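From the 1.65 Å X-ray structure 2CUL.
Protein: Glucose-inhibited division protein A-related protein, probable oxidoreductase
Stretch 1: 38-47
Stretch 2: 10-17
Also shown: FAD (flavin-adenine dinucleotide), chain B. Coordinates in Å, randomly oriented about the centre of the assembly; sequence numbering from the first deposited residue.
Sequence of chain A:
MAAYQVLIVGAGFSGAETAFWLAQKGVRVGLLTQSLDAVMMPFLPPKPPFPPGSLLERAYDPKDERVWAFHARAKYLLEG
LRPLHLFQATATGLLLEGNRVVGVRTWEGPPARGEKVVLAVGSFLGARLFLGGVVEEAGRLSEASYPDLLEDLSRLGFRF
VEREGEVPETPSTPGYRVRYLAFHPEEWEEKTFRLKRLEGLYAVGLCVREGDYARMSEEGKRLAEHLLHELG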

ATOM      1  N   ALA A  38      -9.169   6.164   5.315  1.00  8.53           N
ATOM      2  CA  ALA A  38      -8.025   5.541   5.976  1.00  8.93           C
ATOM      3  C   ALA A  38      -6.705   5.843   5.270  1.00  8.06           C
ATOM      4  O   ALA A  38      -5.664   5.307   5.643  1.00  8.60           O
ATOM      5  CB  ALA A  38      -8.231   4.031   6.069  1.00 10.17           C
ATOM      6  N   VAL A  39      -6.752   6.693   4.246  1.00  8.04           N
ATOM      7  CA  VAL A  39      -5.545   7.059   3.511  1.00  6.80           C
ATOM      8  C   VAL A  39      -4.451   7.558   4.453  1.00  8.73           C
ATOM      9  O   VAL A  39      -4.664   8.492   5.218  1.00  9.94           O
ATOM     10  CB  VAL A  39      -5.843   8.172   2.474  1.00  7.43           C
ATOM     11  CG1 VAL A  39      -4.551   8.703   1.876  1.00  8.65           C
ATOM     12  CG2 VAL A  39      -6.740   7.625   1.384  1.00  9.55           C
ATOM     13  N   MET A  40      -3.282   6.928   4.398  1.00  6.33           N
ATOM     14  CA  MET A  40      -2.157   7.340   5.238  1.00  6.36           C
ATOM     15  C   MET A  40      -2.475   7.409   6.728  1.00  8.13           C
ATOM     16  O   MET A  40      -1.938   8.257   7.441  1.00  9.01           O
ATOM     17  CB  MET A  40      -1.643   8.703   4.771  1.00 10.52           C
ATOM     18  CG  MET A  40      -0.918   8.680   3.447  1.00 15.94           C
ATOM     19  SD  MET A  40       0.728   7.985   3.617  1.00 16.56           S
ATOM     20  CE  MET A  40       1.618   9.399   4.326  1.00 11.41           C
ATOM     21  N   MET A  41      -3.335   6.515   7.203  1.00  7.05           N
ATOM     22  CA  MET A  41      -3.692   6.486   8.616  1.00  5.72           C
ATOM     23  C   MET A  41      -2.568   5.847   9.428  1.00  4.93           C
ATOM     24  O   MET A  41      -2.122   4.747   9.118  1.00  7.26           O
ATOM     25  CB  MET A  41      -4.975   5.674   8.824  1.00  5.99           C
ATOM     26  CG  MET A  41      -5.492   5.683  10.262  1.00  9.01           C
ATOM     27  SD  MET A  41      -6.022   7.328  10.792  1.00  9.18           S
ATOM     28  CE  MET A  41      -7.592   7.451   9.888  1.00 11.07           C
ATOM     29  N   PRO A  42      -2.087   6.536  10.471  1.00  7.18           N
ATOM     30  CA  PRO A  42      -1.011   5.964  11.286  1.00  7.09           C
ATOM     31  C   PRO A  42      -1.565   5.049  12.372  1.00  8.17           C
ATOM     32  O   PRO A  42      -2.779   4.957  12.576  1.00 11.32           O
ATOM     33  CB  PRO A  42      -0.353   7.191  11.933  1.00  9.95           C
ATOM     34  CG  PRO A  42      -0.919   8.388  11.180  1.00  9.67           C
ATOM     35  CD  PRO A  42      -2.305   7.952  10.813  1.00  7.79           C
ATOM     36  N   PHE A  43      -0.655   4.368  13.054  1.00 10.68           N
ATOM     37  CA  PHE A  43      -1.002   3.548  14.201  1.00 10.43           C
ATOM     38  C   PHE A  43      -0.664   4.581  15.276  1.00 10.18           C
ATOM     39  O   PHE A  43      -1.540   5.327  15.715  1.00 11.10           O
ATOM     40  CB  PHE A  43      -0.093   2.324  14.280  1.00  9.18           C
ATOM     41  CG  PHE A  43      -0.510   1.199  13.371  1.00  8.17           C
ATOM     42  CD1 PHE A  43      -1.495   0.297  13.765  1.00  7.20           C
ATOM     43  CD2 PHE A  43       0.094   1.028  12.131  1.00 11.46           C
ATOM     44  CE1 PHE A  43      -1.867  -0.767  12.938  1.00  8.18           C
ATOM     45  CE2 PHE A  43      -0.268  -0.031  11.295  1.00 10.00           C
ATOM     46  CZ  PHE A  43      -1.250  -0.931  11.701  1.00  8.09           C
ATOM     47  N   LEU A  44       0.603   4.661  15.674  1.00 10.53           N
ATOM     48  CA  LEU A  44       1.011   5.678  16.641  1.00  9.95           C
ATOM     49  C   LEU A  44       1.385   6.931  15.850  1.00  9.49           C
ATOM     50  O   LEU A  44       1.747   6.851  14.673  1.00 11.34           O
ATOM     51  CB  LEU A  44       2.226   5.219  17.449  1.00  8.75           C
ATOM     52  CG  LEU A  44       2.019   4.130  18.498  1.00 12.23           C
ATOM     53  CD1 LEU A  44       3.348   3.846  19.170  1.00 16.31           C
ATOM     54  CD2 LEU A  44       0.983   4.577  19.517  1.00 16.38           C
ATOM     55  N   PRO A  45       1.297   8.109  16.481  1.00  8.98           N
ATOM     56  CA  PRO A  45       1.645   9.346  15.778  1.00  9.16           C
ATOM     57  C   PRO A  45       3.053   9.312  15.177  1.00  9.47           C
ATOM     58  O   PRO A  45       4.020   8.977  15.863  1.00 11.03           O
ATOM     59  CB  PRO A  45       1.522  10.404  16.871  1.00  9.68           C
ATOM     60  CG  PRO A  45       0.401   9.882  17.704  1.00 12.79           C
ATOM     61  CD  PRO A  45       0.729   8.400  17.811  1.00 12.21           C
ATOM     62  N   PRO A  46       3.178   9.633  13.880  1.00  9.63           N
ATOM     63  CA  PRO A  46       4.496   9.631  13.242  1.00  8.55           C
ATOM     64  C   PRO A  46       5.364  10.725  13.856  1.00 11.52           C
ATOM     65  O   PRO A  46       4.903  11.846  14.065  1.00 13.20           O
ATOM     66  CB  PRO A  46       4.171   9.909  11.776  1.00 11.08           C
ATOM     67  CG  PRO A  46       2.806   9.290  11.616  1.00 11.23           C
ATOM     68  CD  PRO A  46       2.108   9.747  12.873  1.00 10.77           C
ATOM     69  N   LYS A  47       6.618  10.394  14.147  1.00  9.90           N
ATOM     70  CA  LYS A  47       7.541  11.353  14.736  1.00 12.07           C
ATOM     71  C   LYS A  47       8.830  11.413  13.926  1.00 11.47           C
ATOM     72  O   LYS A  47       9.274  10.407  13.374  1.00 11.12           O
ATOM     73  CB  LYS A  47       7.854  10.966  16.181  1.00 14.15           C
ATOM     74  CG  LYS A  47       6.655  11.014  17.114  1.00 18.51           C
ATOM     75  CD  LYS A  47       7.049  10.602  18.524  1.00 25.05           C
ATOM     76  CE  LYS A  47       5.864  10.660  19.473  1.00 32.66           C
ATOM     77  NZ  LYS A  47       6.242  10.221  20.845  1.00 34.85           N
TER
HETATM   78  PA  FAD B 301      -0.536   0.748   5.211  1.00  7.35           P
HETATM   79  O1A FAD B 301      -1.258  -0.074   6.195  1.00  7.04           O
HETATM   80  O2A FAD B 301      -0.048   2.097   5.597  1.00  9.30           O
HETATM   81  O5B FAD B 301      -1.441   0.933   3.912  1.00  7.46           O
HETATM   82  C5B FAD B 301      -2.059  -0.200   3.299  1.00  6.88           C
HETATM   83  C4B FAD B 301      -3.242   0.347   2.508  1.00  6.31           C
HETATM   84  O4B FAD B 301      -3.667  -0.689   1.623  1.00  6.30           O
HETATM   85  C3B FAD B 301      -4.467   0.717   3.367  1.00  8.52           C
HETATM   86  O3B FAD B 301      -4.956   2.006   3.065  1.00 11.66           O
HETATM   87  C2B FAD B 301      -5.441  -0.381   3.059  1.00  9.58           C
HETATM   88  O2B FAD B 301      -6.800  -0.083   3.283  1.00 10.34           O
HETATM   89  C1B FAD B 301      -5.087  -0.699   1.609  1.00  9.36           C
HETATM   90  N9A FAD B 301      -5.518  -2.013   1.138  1.00  8.53           N
HETATM   91  C8A FAD B 301      -5.169  -3.237   1.658  1.00  7.89           C
HETATM   92  N7A FAD B 301      -5.729  -4.243   0.997  1.00  8.94           N
HETATM   93  C5A FAD B 301      -6.472  -3.634   0.004  1.00  7.81           C
HETATM   94  C6A FAD B 301      -7.293  -4.161  -1.021  1.00  7.36           C
HETATM   95  N6A FAD B 301      -7.495  -5.453  -1.209  1.00  8.21           N
HETATM   96  N1A FAD B 301      -7.911  -3.257  -1.870  1.00  8.14           N
HETATM   97  C2A FAD B 301      -7.718  -1.905  -1.697  1.00  8.34           C
HETATM   98  N3A FAD B 301      -6.943  -1.342  -0.733  1.00  6.27           N
HETATM   99  C4A FAD B 301      -6.346  -2.246   0.089  1.00  7.51           C
HETATM  100  N1  FAD B 301       5.373   1.764  12.233  1.00  8.31           N
HETATM  101  C2  FAD B 301       5.696   2.931  12.887  1.00 10.43           C
HETATM  102  O2  FAD B 301       6.555   3.666  12.465  1.00 11.25           O
HETATM  103  N3  FAD B 301       4.999   3.255  14.061  1.00 10.27           N
HETATM  104  C4  FAD B 301       4.006   2.477  14.616  1.00 12.94           C
HETATM  105  O4  FAD B 301       3.426   2.827  15.666  1.00 14.37           O
HETATM  106  C4X FAD B 301       3.679   1.278  13.947  1.00 11.20           C
HETATM  107  N5  FAD B 301       2.695   0.438  14.451  1.00  8.90           N
HETATM  108  C5X FAD B 301       2.370  -0.738  13.801  1.00  7.34           C
HETATM  109  C6  FAD B 301       1.378  -1.564  14.327  1.00  9.40           C
HETATM  110  C7  FAD B 301       1.000  -2.770  13.706  1.00 11.64           C
HETATM  111  C7M FAD B 301      -0.086  -3.613  14.328  1.00 12.23           C
HETATM  112  C8  FAD B 301       1.669  -3.147  12.487  1.00 10.49           C
HETATM  113  C8M FAD B 301       1.319  -4.415  11.755  1.00 11.13           C
HETATM  114  C9  FAD B 301       2.684  -2.322  11.943  1.00 10.57           C
HETATM  115  C9A FAD B 301       3.057  -1.108  12.578  1.00  9.12           C
HETATM  116  N10 FAD B 301       4.080  -0.237  12.059  1.00  7.30           N
HETATM  117  C10 FAD B 301       4.391   0.952  12.744  1.00 10.25           C
HETATM  118  C1' FAD B 301       4.853  -0.569  10.796  1.00  8.29           C
HETATM  119  C2' FAD B 301       4.541   0.211   9.499  1.00  8.60           C
HETATM  120  O2' FAD B 301       5.113   1.490   9.575  1.00  8.92           O
HETATM  121  C3' FAD B 301       3.028   0.348   9.232  1.00  9.38           C
HETATM  122  O3' FAD B 301       2.403  -0.930   9.136  1.00  9.50           O
HETATM  123  C4' FAD B 301       2.713   1.087   7.915  1.00  9.60           C
HETATM  124  O4' FAD B 301       1.337   1.454   7.855  1.00  8.11           O
HETATM  125  C5' FAD B 301       3.089   0.176   6.730  1.00  8.71           C
HETATM  126  O5' FAD B 301       2.847   0.871   5.496  1.00  7.20           O
HETATM  127  P   FAD B 301       2.156   0.181   4.247  1.00  7.81           P
HETATM  128  O1P FAD B 301       2.155   1.223   3.206  1.00  7.40           O
HETATM  129  O2P FAD B 301       2.842  -1.110   3.900  1.00  8.29           O
HETATM  130  O3P FAD B 301       0.693  -0.169   4.711  1.00  6.38           O
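Stretch 2 (10-17) GAGFSGAE

Stretch 2 (Gly 10 to Glu 17) lies on stretch 1 as a glycine-rich loop running into the start of a helix, while stretch 1 has no regular helix or strand beneath it. Ala 38 to Met 41 form a type II turn, closed by Met 41 N to Ala 38 O at 3.1 Å, and this turn meets the loop side by side, both chains running in the same sense from Val 39 to Met 40 and from Ala 11 to Gly 12: the CA atoms of Val 39 and Ala 11 are 5.3 Å apart, those of Met 40 and Gly 12 4.4 Å. One backbone hydrogen bond joins the stretches, Met 40 N to Ala 11 O at 2.9 Å. Beside it, Val 39 CG2 rests 4.0 Å from Ala 11 CB.

The main bump is Met 40. Its chain, m at all three chi angles, curls so that its end nears stretch 2, and the sulfur settles between loop and helix: Met 40 SD is 3.4 Å from Gly 12 O, 3.6 Å from Phe 13 CA and 3.7 Å from Ala 16 CB. The small Ala 16 methyl, pointing toward stretch 1, forms one wall of this hollow. The Phe 13 ring forms another, its face covered by Met 40 SD at 4.4 Å from the ring centroid.

Phe 13 (chi1 m) is the answering bump. Its ring edge meets Met 41 O, 3.6 Å from Phe 13 CE2, and Pro 42 CA, 3.9 Å from the same atom; its tip, Phe 13 CZ, lies 4.1 Å from Pro 42 CG and 4.2 Å from Pro 46 CG.

FAD takes up the space left by Gly 10 and Gly 12: Gly 10 CA lies 3.2 Å from FAD O4B and Gly 12 CA 3.2 Å from FAD O5B, where a CB on either would clash. Phe 13 N and Ser 14 N donate to FAD O2A (3.2 Å) and FAD O1P (2.8 Å), while the Phe 43 ring lays one face against the flavin, Phe 43 CD2 lying 3.3 Å from FAD C5X.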

ATOM      1  N   GLY A  10      -3.428   0.458  -2.561  1.00  6.40           N
ATOM      2  CA  GLY A  10      -3.105   0.773  -1.179  1.00  5.75           C
ATOM      3  C   GLY A  10      -2.530   2.170  -1.032  1.00  7.58           C
ATOM      4  O   GLY A  10      -1.414   2.434  -1.473  1.00  6.75           O
ATOM      5  N   ALA A  11      -3.295   3.065  -0.411  1.00  7.57           N
ATOM      6  CA  ALA A  11      -2.865   4.444  -0.213  1.00  7.19           C
ATOM      7  C   ALA A  11      -2.290   4.654   1.180  1.00  8.08           C
ATOM      8  O   ALA A  11      -2.654   5.606   1.879  1.00  6.44           O
ATOM      9  CB  ALA A  11      -4.039   5.390  -0.441  1.00  6.48           C
ATOM     10  N   GLY A  12      -1.393   3.758   1.574  1.00  7.00           N
ATOM     11  CA  GLY A  12      -0.766   3.854   2.876  1.00  8.46           C
ATOM     12  C   GLY A  12       0.598   4.508   2.774  1.00  7.11           C
ATOM     13  O   GLY A  12       0.923   5.137   1.767  1.00  7.02           O
ATOM     14  N   PHE A  13       1.416   4.347   3.806  1.00  7.35           N
ATOM     15  CA  PHE A  13       2.729   4.976   3.809  1.00  5.82           C
ATOM     16  C   PHE A  13       3.634   4.638   2.631  1.00  7.84           C
ATOM     17  O   PHE A  13       4.312   5.521   2.113  1.00 10.88           O
ATOM     18  CB  PHE A  13       3.429   4.698   5.141  1.00  7.20           C
ATOM     19  CG  PHE A  13       2.826   5.457   6.289  1.00  7.76           C
ATOM     20  CD1 PHE A  13       3.309   6.717   6.637  1.00 10.10           C
ATOM     21  CD2 PHE A  13       1.727   4.946   6.976  1.00  8.87           C
ATOM     22  CE1 PHE A  13       2.703   7.459   7.651  1.00 10.82           C
ATOM     23  CE2 PHE A  13       1.113   5.681   7.992  1.00  8.63           C
ATOM     24  CZ  PHE A  13       1.602   6.939   8.329  1.00  9.94           C
ATOM     25  N   SER A  14       3.642   3.385   2.185  1.00  7.95           N
ATOM     26  CA  SER A  14       4.498   3.030   1.056  1.00  5.94           C
ATOM     27  C   SER A  14       3.833   3.337  -0.283  1.00  6.84           C
ATOM     28  O   SER A  14       4.460   3.899  -1.175  1.00  7.35           O
ATOM     29  CB  SER A  14       4.894   1.545   1.112  1.00  5.49           C
ATOM     30  OG  SER A  14       3.765   0.689   1.024  1.00  8.44           O
ATOM     31  N   GLY A  15       2.561   2.973  -0.415  1.00  6.01           N
ATOM     32  CA  GLY A  15       1.841   3.206  -1.656  1.00  7.48           C
ATOM     33  C   GLY A  15       1.634   4.667  -2.001  1.00  5.83           C
ATOM     34  O   GLY A  15       1.812   5.069  -3.148  1.00  7.77           O
ATOM     35  N   ALA A  16       1.247   5.466  -1.012  1.00  7.58           N
ATOM     36  CA  ALA A  16       1.031   6.891  -1.248  1.00  6.84           C
ATOM     37  C   ALA A  16       2.351   7.601  -1.549  1.00  7.43           C
ATOM     38  O   ALA A  16       2.395   8.518  -2.371  1.00  8.34           O
ATOM     39  CB  ALA A  16       0.353   7.525  -0.039  1.00  7.77           C
ATOM     40  N   GLU A  17       3.429   7.184  -0.892  1.00  6.61           N
ATOM     41  CA  GLU A  17       4.724   7.809  -1.140  1.00  5.08           C
ATOM     42  C   GLU A  17       5.139   7.509  -2.580  1.00  7.28           C
ATOM     43  O   GLU A  17       5.662   8.378  -3.276  1.00  8.86           O
ATOM     44  CB  GLU A  17       5.788   7.282  -0.172  1.00  7.12           C
ATOM     45  CG  GLU A  17       7.048   8.133  -0.150  1.00  9.69           C
ATOM     46  CD  GLU A  17       6.821   9.485   0.503  1.00 12.05           C
ATOM     47  OE1 GLU A  17       6.507   9.517   1.712  1.00  9.95           O
ATOM     48  OE2 GLU A  17       6.956  10.516  -0.191  1.00 13.62           O
TER
HETATM   49  O   HOH W   1      -3.776   3.742   4.524  1.00 11.14           O